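Local coordinates for tudor and KH domain-containing protein homolog (PDB 5YGB), which binds the N-terminus of Piwi through its extended Tudor domain and takes part in the piRNA metabolism that silences transposons in the germline, at residues Met5-Ser10 and Val20-Pro25; Gln59-Val64 and Ala74-Ile79; Lys70-Glu75 and Val96-Ser101; Leu162-Val167 and Val192-Pro197. The protein carries 1 engineered substitution. All blocks are in the same frame, centred on the assembly; numbering follows the deposited sequence. Where two conformers were deposited one is given.

Contact 1 of 4, residues Met5-Ser10 and Val20-Pro25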
loop_
_atom_site.group_PDB
_atom_site.type_symbol
_atom_site.label_atom_id
_atom_site.label_comp_id
_atom_site.label_asym_id
_atom_site.label_seq_id
_atom_site.Cartn_x
_atom_site.Cartn_y
_atom_site.Cartn_z
ATOM N N MET A 5 9.362 14.506 6.283
ATOM C CA MET A 5 9.839 13.146 6.491
ATOM C C MET A 5 10.256 12.537 5.161
ATOM O O MET A 5 9.633 12.795 4.129
ATOM C CB MET A 5 8.762 12.291 7.173
ATOM C CG MET A 5 7.416 12.318 6.476
ATOM S SD MET A 5 6.034 11.664 7.474
ATOM C CE MET A 5 4.669 11.974 6.346
ATOM N N GLU A 6 11.316 11.736 5.187
ATOM C CA GLU A 6 11.767 11.012 3.999
ATOM C C GLU A 6 10.884 9.796 3.800
ATOM O O GLU A 6 10.676 9.024 4.730
ATOM C CB GLU A 6 13.237 10.586 4.124
ATOM C CG GLU A 6 14.225 11.735 4.328
ATOM C CD GLU A 6 15.664 11.277 4.254
ATOM O OE1 GLU A 6 15.948 10.127 4.647
ATOM O OE2 GLU A 6 16.516 12.069 3.796
ATOM N N VAL A 7 10.347 9.636 2.594
ATOM C CA VAL A 7 9.442 8.520 2.308
ATOM C C VAL A 7 9.691 7.890 0.946
ATOM O O VAL A 7 10.314 8.490 0.058
ATOM C CB VAL A 7 7.951 8.952 2.345
ATOM C CG1 VAL A 7 7.580 9.589 3.689
ATOM C CG2 VAL A 7 7.627 9.876 1.163
ATOM N N TYR A 8 9.189 6.672 0.791
ATOM C CA TYR A 8 8.990 6.072 -0.523
ATOM C C TYR A 8 7.505 6.012 -0.795
ATOM O O TYR A 8 6.740 5.691 0.111
ATOM C CB TYR A 8 9.517 4.643 -0.591
ATOM C CG TYR A 8 10.981 4.437 -0.308
ATOM C CD1 TYR A 8 11.956 5.112 -1.034
ATOM C CD2 TYR A 8 11.389 3.535 0.659
ATOM C CE1 TYR A 8 13.285 4.908 -0.789
ATOM C CE2 TYR A 8 12.733 3.316 0.911
ATOM C CZ TYR A 8 13.670 4.009 0.180
ATOM O OH TYR A 8 15.008 3.805 0.428
ATOM N N VAL A 9 7.092 6.245 -2.035
ATOM C CA VAL A 9 5.733 5.899 -2.450
ATOM C C VAL A 9 5.753 4.433 -2.889
ATOM O O VAL A 9 6.457 4.067 -3.833
ATOM C CB VAL A 9 5.235 6.816 -3.565
ATOM C CG1 VAL A 9 3.923 6.292 -4.117
ATOM C CG2 VAL A 9 5.075 8.227 -3.024
ATOM N N SER A 10 5.024 3.582 -2.172
ATOM C CA SER A 10 5.120 2.133 -2.366
ATOM C C SER A 10 4.001 1.571 -3.240
ATOM O O SER A 10 4.158 0.499 -3.816
ATOM C CB SER A 10 5.128 1.402 -1.013
ATOM O OG SER A 10 4.075 1.846 -0.168
ATOM N N VAL A 20 2.534 5.498 1.360
ATOM C CA VAL A 20 3.941 5.812 1.609
ATOM C C VAL A 20 4.517 4.985 2.757
ATOM O O VAL A 20 3.791 4.545 3.673
ATOM C CB VAL A 20 4.170 7.318 1.908
ATOM C CG1 VAL A 20 3.620 8.173 0.788
ATOM C CG2 VAL A 20 3.538 7.709 3.223
ATOM N N GLN A 21 5.825 4.781 2.681
ATOM C CA GLN A 21 6.626 4.130 3.704
ATOM C C GLN A 21 7.658 5.122 4.199
ATOM O O GLN A 21 8.213 5.873 3.398
ATOM C CB GLN A 21 7.353 2.916 3.135
ATOM C CG GLN A 21 6.448 1.839 2.527
ATOM C CD GLN A 21 7.226 0.871 1.669
ATOM O OE1 GLN A 21 8.238 1.238 1.068
ATOM N NE2 GLN A 21 6.762 -0.369 1.595
ATOM N N LEU A 22 7.957 5.104 5.489
ATOM C CA LEU A 22 9.023 5.935 6.029
ATOM C C LEU A 22 10.391 5.323 5.779
ATOM O O LEU A 22 10.598 4.133 6.027
ATOM C CB LEU A 22 8.852 6.135 7.533
ATOM C CG LEU A 22 7.603 6.869 7.984
ATOM C CD1 LEU A 22 7.598 6.936 9.499
ATOM C CD2 LEU A 22 7.599 8.239 7.403
ATOM N N ILE A 23 11.322 6.149 5.327
ATOM C CA ILE A 23 12.717 5.752 5.159
ATOM C C ILE A 23 13.462 5.857 6.472
ATOM O O ILE A 23 13.337 6.845 7.198
ATOM C CB ILE A 23 13.408 6.633 4.114
ATOM C CG1 ILE A 23 12.722 6.466 2.760
ATOM C CG2 ILE A 23 14.904 6.304 4.019
ATOM C CD1 ILE A 23 13.277 7.375 1.691
ATOM N N GLY A 24 14.269 4.852 6.779
ATOM C CA GLY A 24 15.112 4.912 7.958
ATOM C C GLY A 24 15.227 3.539 8.577
ATOM O O GLY A 24 15.162 2.530 7.857
ATOM N N PRO A 25 15.343 3.475 9.906
ATOM C CA PRO A 25 15.484 2.176 10.562
ATOM C C PRO A 25 14.295 1.279 10.258
ATOM O O PRO A 25 14.457 0.070 10.174
ATOM C CB PRO A 25 15.546 2.527 12.052
ATOM C CG PRO A 25 15.914 3.969 12.096
ATOM C CD PRO A 25 15.311 4.583 10.878
HETATM O O HOH W 1 11.447 8.904 7.386
HETATM O O HOH W 2 15.036 9.205 7.144
#
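Tyr8 and Ile23 meet on one face of an antiparallel beta hairpin, part of the staphylococcal-nuclease-like half of the extended Tudor domain, whose strands curl as in an OB fold. Three backbone bonds set the register, with Tyr8 and Gln21 exchanging two of them as a hydrogen-bonded pair. The third, from Ile23 N to Glu6 O, is 3.0 Å long and leaves the carbonyl plane. Ile23 crosses the phenol at about a right angle, with CG1 over the ring centre in a CH-pi contact, 3.6 Å from the Tyr8 centroid. Its CD1 reaches Tyr8 CE1 at 3.5 Å. Trp159 adds an edge-to-face partner for the same ring. An alanine in place of Tyr8 would probably open a gap over Ile23 and leave its CG1 and CD1 without the ring they rest on. On the other face Val7, Val9, Val20 and Leu22 pack together, and Met5 SD comes within 3.8 Å of Leu22 CD2. Glu6 O and Ile23 O share a bridging water at the strand end. At the far end, Gln21 NE2 is taken by Asp97 O and Ser10 OG by Tyr98 O, with Gln21 CD lying 3.4 Å from Ser10 CB.

Contact 2 of 4, residues Gln59-Val64 and Ala74-Ile79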
loop_
_atom_site.group_PDB
_atom_site.type_symbol
_atom_site.label_atom_id
_atom_site.label_comp_id
_atom_site.label_asym_id
_atom_site.label_seq_id
_atom_site.Cartn_x
_atom_site.Cartn_y
_atom_site.Cartn_z
ATOM N N GLN A 59 -7.936 -11.048 9.927
ATOM C CA GLN A 59 -6.774 -11.870 10.245
ATOM C C GLN A 59 -5.529 -11.340 9.540
ATOM O O GLN A 59 -5.593 -10.944 8.378
ATOM C CB GLN A 59 -7.038 -13.318 9.843
ATOM C CG GLN A 59 -6.036 -14.341 10.378
ATOM C CD GLN A 59 -6.378 -15.751 9.918
ATOM O OE1 GLN A 59 -7.363 -15.961 9.216
ATOM N NE2 GLN A 59 -5.553 -16.724 10.301
ATOM N N ILE A 60 -4.405 -11.334 10.248
ATOM C CA ILE A 60 -3.125 -10.970 9.653
ATOM C C ILE A 60 -2.385 -12.249 9.323
ATOM O O ILE A 60 -2.159 -13.099 10.193
ATOM C CB ILE A 60 -2.293 -10.091 10.586
ATOM C CG1 ILE A 60 -3.095 -8.870 11.052
ATOM C CG2 ILE A 60 -1.038 -9.624 9.892
ATOM C CD1 ILE A 60 -3.629 -7.989 9.931
ATOM N N VAL A 61 -2.010 -12.385 8.060
ATOM C CA VAL A 61 -1.437 -13.618 7.529
ATOM C C VAL A 61 -0.139 -13.341 6.772
ATOM O O VAL A 61 0.267 -12.179 6.610
ATOM C CB VAL A 61 -2.444 -14.340 6.592
ATOM C CG1 VAL A 61 -3.714 -14.710 7.345
ATOM C CG2 VAL A 61 -2.797 -13.456 5.397
ATOM N N ALA A 62 0.521 -14.411 6.337
ATOM C CA ALA A 62 1.646 -14.339 5.411
ATOM C C ALA A 62 1.157 -14.782 4.045
ATOM O O ALA A 62 0.432 -15.771 3.957
ATOM C CB ALA A 62 2.796 -15.221 5.882
ATOM N N ALA A 63 1.534 -14.075 2.986
ATOM C CA ALA A 63 1.092 -14.465 1.651
ATOM C C ALA A 63 2.170 -14.247 0.629
ATOM O O ALA A 63 2.904 -13.241 0.674
ATOM C CB ALA A 63 -0.157 -13.679 1.256
ATOM N N VAL A 64 2.247 -15.168 -0.323
ATOM C CA VAL A 64 3.198 -15.010 -1.411
ATOM C C VAL A 64 2.494 -14.336 -2.578
ATOM O O VAL A 64 1.375 -14.703 -2.949
ATOM C CB VAL A 64 3.828 -16.362 -1.854
ATOM C CG1 VAL A 64 2.769 -17.362 -2.304
ATOM C CG2 VAL A 64 4.860 -16.135 -2.953
ATOM N N ALA A 74 -0.045 -9.579 5.309
ATOM C CA ALA A 74 -1.283 -9.168 4.678
ATOM C C ALA A 74 -2.457 -9.280 5.630
ATOM O O ALA A 74 -2.479 -10.139 6.515
ATOM C CB ALA A 74 -1.535 -9.992 3.409
ATOM N N GLU A 75 -3.440 -8.410 5.438
ATOM C CA GLU A 75 -4.685 -8.402 6.190
ATOM C C GLU A 75 -5.808 -8.940 5.309
ATOM O O GLU A 75 -5.989 -8.489 4.174
ATOM C CB GLU A 75 -4.987 -6.972 6.664
ATOM C CG GLU A 75 -6.343 -6.785 7.319
ATOM C CD GLU A 75 -6.667 -5.328 7.591
ATOM O OE1 GLU A 75 -5.825 -4.445 7.317
ATOM O OE2 GLU A 75 -7.775 -5.069 8.091
ATOM N N ILE A 76 -6.558 -9.912 5.809
ATOM C CA ILE A 76 -7.723 -10.383 5.067
ATOM C C ILE A 76 -8.833 -9.337 5.148
ATOM O O ILE A 76 -9.304 -8.983 6.242
ATOM C CB ILE A 76 -8.218 -11.736 5.603
ATOM C CG1 ILE A 76 -7.118 -12.797 5.463
ATOM C CG2 ILE A 76 -9.512 -12.170 4.873
ATOM C CD1 ILE A 76 -7.544 -14.198 5.885
ATOM N N VAL A 77 -9.237 -8.804 3.999
ATOM C CA VAL A 77 -10.303 -7.810 4.027
ATOM C C VAL A 77 -11.619 -8.347 3.474
ATOM O O VAL A 77 -12.666 -7.735 3.694
ATOM C CB VAL A 77 -9.899 -6.522 3.288
ATOM C CG1 VAL A 77 -8.685 -5.893 3.984
ATOM C CG2 VAL A 77 -9.603 -6.800 1.845
ATOM N N ASP A 78 -11.590 -9.493 2.793
ATOM C CA ASP A 78 -12.825 -10.118 2.320
ATOM C C ASP A 78 -12.537 -11.567 1.970
ATOM O O ASP A 78 -11.395 -11.933 1.668
ATOM C CB ASP A 78 -13.407 -9.359 1.107
ATOM C CG ASP A 78 -14.927 -9.470 1.000
ATOM O OD1 ASP A 78 -15.553 -10.233 1.767
ATOM O OD2 ASP A 78 -15.494 -8.769 0.131
ATOM N N ILE A 79 -13.576 -12.391 2.030
ATOM C CA ILE A 79 -13.505 -13.801 1.683
ATOM C C ILE A 79 -14.758 -14.144 0.894
ATOM O O ILE A 79 -15.863 -13.800 1.308
ATOM C CB ILE A 79 -13.421 -14.705 2.933
ATOM C CG1 ILE A 79 -12.212 -14.352 3.805
ATOM C CG2 ILE A 79 -13.385 -16.174 2.531
ATOM C CD1 ILE A 79 -12.206 -15.103 5.116
#
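Val61 and Ala74 form the tight centre of this contact, an antiparallel hydrogen-bonded pair in the sheet of the Tudor core, which has an SH3-like fold. Val61 N reaches Ala74 O at 2.8 Å, and the return bond, from Ala74 N to Val61 O, tilts 29° from the carbonyl plane. One step on, Ile76 N bonds to Gln59 O at 2.9 Å. On this face Val61 spreads its two methyls, CG1 toward Ile76 CD1 at 4.1 Å and CG2 toward Ala74 CB at 4.2 Å, and Ala63 CB only grazes Ala74 CB. The partly exposed Gln59 runs beside Ile76 at the end of the contact. Looser, too, is the partly exposed Ile60 on the other face, which lays CD1 against Glu75 CB at 3.7 Å because its outer torsion (chi2 -57°) turns that methyl across the neighbouring strand. The strand axes cross at 115°, so the pairing is short and residues 77-79 do not touch 59-64; Val77 and Asp78 both face Asp92 of the next strand, a classic beta bulge. Cohesion across the pair therefore rests on main-chain hydrogen bonds and small aliphatic contacts, while the Glu75 carboxylate ties the hairpin to Ser180 and Ala181 and Gln59 OE1 holds Tyr56 N just before it.

Contact 3 of 4, residues Lys70-Glu75 and Val96-Ser101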
loop_
_atom_site.group_PDB
_atom_site.type_symbol
_atom_site.label_atom_id
_atom_site.label_comp_id
_atom_site.label_asym_id
_atom_site.label_seq_id
_atom_site.Cartn_x
_atom_site.Cartn_y
_atom_site.Cartn_z
ATOM N N LYS A 70 7.898 -13.281 -3.450
ATOM C CA LYS A 70 8.268 -12.930 -2.083
ATOM C C LYS A 70 7.061 -13.062 -1.159
ATOM O O LYS A 70 5.919 -13.057 -1.620
ATOM C CB LYS A 70 8.849 -11.513 -2.022
ATOM C CG LYS A 70 10.129 -11.357 -2.843
ATOM C CD LYS A 70 10.602 -9.910 -2.905
ATOM C CE LYS A 70 11.995 -9.811 -3.520
ATOM N NZ LYS A 70 13.033 -10.530 -2.720
ATOM N N TRP A 71 7.332 -13.217 0.138
ATOM C CA TRP A 71 6.273 -13.379 1.137
ATOM C C TRP A 71 6.083 -12.092 1.918
ATOM O O TRP A 71 7.053 -11.487 2.381
ATOM C CB TRP A 71 6.600 -14.536 2.080
ATOM C CG TRP A 71 6.382 -15.882 1.453
ATOM C CD1 TRP A 71 7.232 -16.541 0.608
ATOM C CD2 TRP A 71 5.239 -16.724 1.613
ATOM N NE1 TRP A 71 6.685 -17.747 0.237
ATOM C CE2 TRP A 71 5.462 -17.885 0.838
ATOM C CE3 TRP A 71 4.047 -16.616 2.340
ATOM C CZ2 TRP A 71 4.542 -18.930 0.767
ATOM C CZ3 TRP A 71 3.134 -17.657 2.279
ATOM C CH2 TRP A 71 3.381 -18.794 1.489
ATOM N N TYR A 72 4.821 -11.711 2.066
ATOM C CA TYR A 72 4.429 -10.432 2.643
ATOM C C TYR A 72 3.426 -10.588 3.766
ATOM O O TYR A 72 2.638 -11.541 3.783
ATOM C CB TYR A 72 3.834 -9.539 1.548
ATOM C CG TYR A 72 4.868 -9.139 0.516
ATOM C CD1 TYR A 72 5.778 -8.128 0.787
ATOM C CD2 TYR A 72 4.954 -9.793 -0.711
ATOM C CE1 TYR A 72 6.740 -7.755 -0.139
ATOM C CE2 TYR A 72 5.905 -9.420 -1.649
ATOM C CZ TYR A 72 6.797 -8.407 -1.352
ATOM O OH TYR A 72 7.759 -8.025 -2.266
ATOM N N ARG A 73 3.426 -9.629 4.690
ATOM C CA ARG A 73 2.347 -9.526 5.670
ATOM C C ARG A 73 1.094 -8.972 5.007
ATOM O O ARG A 73 1.146 -7.992 4.258
ATOM C CB ARG A 73 2.757 -8.624 6.843
ATOM C CG ARG A 73 4.018 -9.098 7.579
ATOM C CD ARG A 73 4.232 -8.390 8.903
ATOM N NE ARG A 73 4.452 -6.955 8.736
ATOM C CZ ARG A 73 4.639 -6.128 9.759
ATOM N NH1 ARG A 73 4.625 -6.597 11.005
ATOM N NH2 ARG A 73 4.825 -4.828 9.543
ATOM N N ALA A 74 -0.045 -9.579 5.309
ATOM C CA ALA A 74 -1.283 -9.168 4.678
ATOM C C ALA A 74 -2.457 -9.280 5.630
ATOM O O ALA A 74 -2.479 -10.139 6.515
ATOM C CB ALA A 74 -1.535 -9.992 3.409
ATOM N N GLU A 75 -3.440 -8.410 5.438
ATOM C CA GLU A 75 -4.685 -8.402 6.190
ATOM C C GLU A 75 -5.808 -8.940 5.309
ATOM O O GLU A 75 -5.989 -8.489 4.174
ATOM C CB GLU A 75 -4.987 -6.972 6.664
ATOM C CG GLU A 75 -6.343 -6.785 7.319
ATOM C CD GLU A 75 -6.667 -5.328 7.591
ATOM O OE1 GLU A 75 -5.825 -4.445 7.317
ATOM O OE2 GLU A 75 -7.775 -5.069 8.091
ATOM N N VAL A 96 -0.155 -4.952 4.125
ATOM C CA VAL A 96 -0.105 -3.898 5.127
ATOM C C VAL A 96 1.183 -3.071 5.093
ATOM O O VAL A 96 1.193 -1.941 5.571
ATOM C CB VAL A 96 -0.304 -4.478 6.566
ATOM C CG1 VAL A 96 -1.652 -5.173 6.688
ATOM C CG2 VAL A 96 0.824 -5.430 6.949
ATOM N N ASP A 97 2.266 -3.610 4.543
ATOM C CA ASP A 97 3.517 -2.867 4.509
ATOM C C ASP A 97 3.703 -2.084 3.216
ATOM O O ASP A 97 4.602 -1.249 3.155
ATOM C CB ASP A 97 4.699 -3.811 4.736
ATOM C CG ASP A 97 4.686 -4.390 6.121
ATOM O OD1 ASP A 97 4.453 -3.613 7.081
ATOM O OD2 ASP A 97 4.887 -5.613 6.260
ATOM N N TYR A 98 2.862 -2.323 2.203
ATOM C CA TYR A 98 3.062 -1.704 0.880
ATOM C C TYR A 98 1.853 -0.942 0.357
ATOM O O TYR A 98 2.008 0.088 -0.308
ATOM C CB TYR A 98 3.469 -2.779 -0.133
ATOM C CG TYR A 98 4.875 -3.263 0.090
ATOM C CD1 TYR A 98 5.167 -4.226 1.060
ATOM C CD2 TYR A 98 5.928 -2.733 -0.633
ATOM C CE1 TYR A 98 6.463 -4.644 1.281
ATOM C CE2 TYR A 98 7.214 -3.151 -0.428
ATOM C CZ TYR A 98 7.485 -4.097 0.529
ATOM O OH TYR A 98 8.786 -4.495 0.720
ATOM N N GLY A 99 0.647 -1.426 0.638
ATOM C CA GLY A 99 -0.561 -0.725 0.224
ATOM C C GLY A 99 -1.362 -1.406 -0.872
ATOM O O GLY A 99 -2.536 -1.079 -1.072
ATOM N N ASP A 100 -0.747 -2.351 -1.571
ATOM C CA ASP A 100 -1.438 -3.094 -2.620
ATOM C C ASP A 100 -2.561 -3.971 -2.075
ATOM O O ASP A 100 -2.506 -4.441 -0.940
ATOM C CB ASP A 100 -0.454 -3.993 -3.371
ATOM C CG ASP A 100 0.749 -3.241 -3.893
ATOM O OD1 ASP A 100 0.710 -2.785 -5.055
ATOM O OD2 ASP A 100 1.734 -3.113 -3.142
ATOM N N SER A 101 -3.579 -4.201 -2.894
ATOM C CA SER A 101 -4.585 -5.213 -2.592
ATOM C C SER A 101 -4.641 -6.216 -3.730
ATOM O O SER A 101 -4.554 -5.843 -4.894
ATOM C CB SER A 101 -5.953 -4.579 -2.364
ATOM O OG SER A 101 -6.008 -3.941 -1.100
HETATM O O HOH W 3 9.811 -6.038 -1.573
HETATM O O HOH W 4 5.276 -7.388 4.266
#
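Arg73 and Asp97 face each other with their flat groups nearly coplanar, the guanidinium and carboxylate planes only 21° apart. The grip is side-on: Arg73 NE gives its hydrogen to Asp97 OD2, and NH2 gives one to OD1, both at 2.8 Å and both to syn lone pairs. A bend at chi3 (-63°) brings this edge of the guanidinium round to the carboxylate. NH1 has partners of its own in the carbonyls of Phe116 and Leu119, while Asp97 OD1 also accepts from Gln122 N, so the buried pair is held on several sides. A leucine in place of Arg73 would probably leave the Asp97 carboxylate without its charge mate and the two carbonyls short of a donor. A water links Arg73 N to Asp97 OD2, and Val96 N makes a weak bond to Arg73 O; Val96 CG2 rests 3.7 Å from Arg73 CB. Beside this polar grip, Tyr72 turns its edge toward the face of Tyr98 in an offset edge-to-face pair, with planes at 82° and centroids 5.2 Å apart. A second water joins their hydroxyls, and Asp68 holds Tyr72 OH. Two near-perpendicular tyrosines, one on the strand and one in the Asp-Tyr-Gly loop that follows the next strand, are consistent with the aromatic cage by which extended Tudor domains probably read symmetrically dimethylated arginine.

Contact 4 of 4, residues Leu162-Val167 and Val192-Pro197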
loop_
_atom_site.group_PDB
_atom_site.type_symbol
_atom_site.label_atom_id
_atom_site.label_comp_id
_atom_site.label_asym_id
_atom_site.label_seq_id
_atom_site.Cartn_x
_atom_site.Cartn_y
_atom_site.Cartn_z
ATOM N N LEU A 162 11.493 10.594 -1.540
ATOM C CA LEU A 162 10.759 11.847 -1.614
ATOM C C LEU A 162 10.715 12.460 -0.224
ATOM O O LEU A 162 10.876 11.752 0.773
ATOM C CB LEU A 162 9.327 11.631 -2.126
ATOM C CG LEU A 162 9.183 11.013 -3.508
ATOM C CD1 LEU A 162 7.705 10.807 -3.817
ATOM C CD2 LEU A 162 9.824 11.885 -4.573
ATOM N N ILE A 163 10.489 13.766 -0.156
ATOM C CA ILE A 163 10.248 14.451 1.110
ATOM C C ILE A 163 8.764 14.759 1.206
ATOM O O ILE A 163 8.214 15.454 0.347
ATOM C CB ILE A 163 11.045 15.765 1.236
ATOM C CG1 ILE A 163 12.539 15.514 1.038
ATOM C CG2 ILE A 163 10.770 16.423 2.583
ATOM C CD1 ILE A 163 13.121 14.473 1.983
ATOM N N ALA A 164 8.117 14.225 2.239
ATOM C CA ALA A 164 6.687 14.411 2.447
ATOM C C ALA A 164 6.426 15.284 3.658
ATOM O O ALA A 164 7.196 15.271 4.620
ATOM C CB ALA A 164 5.994 13.069 2.619
ATOM N N ARG A 165 5.342 16.044 3.614
ATOM C CA ARG A 165 4.901 16.776 4.792
ATOM C C ARG A 165 3.381 16.713 4.878
ATOM O O ARG A 165 2.677 16.983 3.907
ATOM C CB ARG A 165 5.377 18.224 4.753
ATOM C CG ARG A 165 4.975 19.009 5.992
ATOM C CD ARG A 165 5.321 20.490 5.873
ATOM N NE ARG A 165 6.757 20.737 5.957
ATOM C CZ ARG A 165 7.302 21.950 5.986
ATOM N NH1 ARG A 165 6.527 23.026 5.936
ATOM N NH2 ARG A 165 8.619 22.088 6.066
ATOM N N VAL A 166 2.871 16.340 6.045
ATOM C CA VAL A 166 1.428 16.325 6.243
ATOM C C VAL A 166 0.949 17.754 6.450
ATOM O O VAL A 166 1.427 18.441 7.358
ATOM C CB VAL A 166 1.035 15.451 7.444
ATOM C CG1 VAL A 166 -0.464 15.537 7.704
ATOM C CG2 VAL A 166 1.453 14.004 7.207
ATOM N N VAL A 167 0.034 18.217 5.602
ATOM C CA VAL A 167 -0.442 19.598 5.705
ATOM C C VAL A 167 -1.944 19.703 5.925
ATOM O O VAL A 167 -2.454 20.798 6.173
ATOM C CB VAL A 167 -0.076 20.425 4.451
ATOM C CG1 VAL A 167 1.442 20.509 4.292
ATOM C CG2 VAL A 167 -0.741 19.849 3.200
ATOM N N VAL A 192 -0.802 15.180 1.956
ATOM C CA VAL A 192 0.614 15.506 1.993
ATOM C C VAL A 192 1.065 16.359 0.823
ATOM O O VAL A 192 0.468 16.338 -0.258
ATOM C CB VAL A 192 1.502 14.226 2.020
ATOM C CG1 VAL A 192 1.263 13.444 3.302
ATOM C CG2 VAL A 192 1.275 13.345 0.777
ATOM N N GLU A 193 2.128 17.112 1.079
ATOM C CA GLU A 193 2.969 17.685 0.038
ATOM C C GLU A 193 4.096 16.701 -0.241
ATOM O O GLU A 193 4.593 16.053 0.675
ATOM C CB GLU A 193 3.560 19.020 0.480
ATOM C CG GLU A 193 2.544 20.103 0.699
ATOM C CD GLU A 193 3.179 21.470 0.863
ATOM O OE1 GLU A 193 4.414 21.544 1.058
ATOM O OE2 GLU A 193 2.435 22.473 0.790
ATOM N N LEU A 194 4.511 16.588 -1.490
ATOM C CA LEU A 194 5.609 15.708 -1.849
ATOM C C LEU A 194 6.576 16.457 -2.711
ATOM O O LEU A 194 6.168 17.162 -3.631
ATOM C CB LEU A 194 5.140 14.487 -2.635
ATOM C CG LEU A 194 4.275 13.410 -2.006
ATOM C CD1 LEU A 194 3.928 12.378 -3.058
ATOM C CD2 LEU A 194 5.020 12.778 -0.838
ATOM N N PHE A 195 7.862 16.298 -2.454
ATOM C CA PHE A 195 8.788 16.729 -3.477
ATOM C C PHE A 195 10.000 15.840 -3.548
ATOM O O PHE A 195 10.352 15.134 -2.605
ATOM C CB PHE A 195 9.182 18.187 -3.286
ATOM C CG PHE A 195 10.044 18.447 -2.108
ATOM C CD1 PHE A 195 11.428 18.391 -2.219
ATOM C CD2 PHE A 195 9.485 18.818 -0.893
ATOM C CE1 PHE A 195 12.229 18.659 -1.127
ATOM C CE2 PHE A 195 10.283 19.092 0.200
ATOM C CZ PHE A 195 11.654 19.017 0.083
ATOM N N ASP A 196 10.614 15.863 -4.718
ATOM C CA ASP A 196 11.755 15.035 -5.028
ATOM C C ASP A 196 13.018 15.868 -4.822
ATOM O O ASP A 196 13.261 16.815 -5.557
ATOM C CB ASP A 196 11.643 14.528 -6.469
ATOM C CG ASP A 196 12.739 13.572 -6.843
ATOM O OD1 ASP A 196 13.754 13.478 -6.112
ATOM O OD2 ASP A 196 12.595 12.915 -7.896
ATOM N N PRO A 197 13.833 15.520 -3.818
ATOM C CA PRO A 197 15.031 16.323 -3.519
ATOM C C PRO A 197 16.153 16.192 -4.541
ATOM O O PRO A 197 17.100 16.979 -4.504
ATOM C CB PRO A 197 15.477 15.779 -2.165
ATOM C CG PRO A 197 14.982 14.370 -2.148
ATOM C CD PRO A 197 13.655 14.410 -2.867
HETATM O O HOH W 5 4.313 23.101 3.770
#
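Residues 162-167 and 192-195 run antiparallel at 163°, stitched by four backbone hydrogen bonds in which Ile163 pairs with Phe195 and Arg165 with Glu193; the shortest, Ile163 N to Phe195 O, is 2.8 Å. Phe195 folds back over its partner because its CG stands between the backbone N and the carbonyl carbon (chi1 70°), which lays one ring face against Ile163. Ile163 CB lies 3.7 Å from that ring's centroid, displaced toward the rim, a CH-pi contact on a largely exposed surface. These strands belong to the OB-like sheet of the staphylococcal-nuclease-like half, where 162-171 also bonds to strand 5-12 and 188-195 lies next to strand 124-128. On the inner face, Ala164 CB takes Leu194 CD2 at 3.6 Å, Val166 CG2 meets Val192 CG1, and Phe150 of helix 144-154 packs on Leu194. Leu162 CD2 reaches past the strand end to Asp196 CB at 3.7 Å, while the Asp196 carboxylate turns elsewhere and accepts a hydrogen bond from Ala198 N at OD1. At the other end Val167 CG1 crosses the Glu193 side chain, 3.8 Å from its CG. Arg165 and Glu193 make no direct salt bridge: a water lies between Arg165 NH1 and Glu193 OE1, its bond to the arginine weak.

The contacts divide between the two halves of the extended Tudor domain. Contacts 1 and 4, with centres about 10 Å apart, share the five-stranded sheet of the nuclease-like half, strand 5-12 being bonded to strand 162-171. That half is thus built from both ends of the chain. Contacts 2 and 3, about 8 Å apart between centres, both use strand 70-81 of the Tudor sheet and share Ala74 and Glu75. Contact 1 comes first and contact 4 last, while contacts 2 and 3 overlap along the chain at that strand. Contacts 2 and 4 are the most distant, about 30 Å between centres. Contacts 1 and 3 touch, Ser10 and Gln21 reaching the backbone of Tyr98 and Asp97, so the two halves meet beside the probable peptide-reading loop.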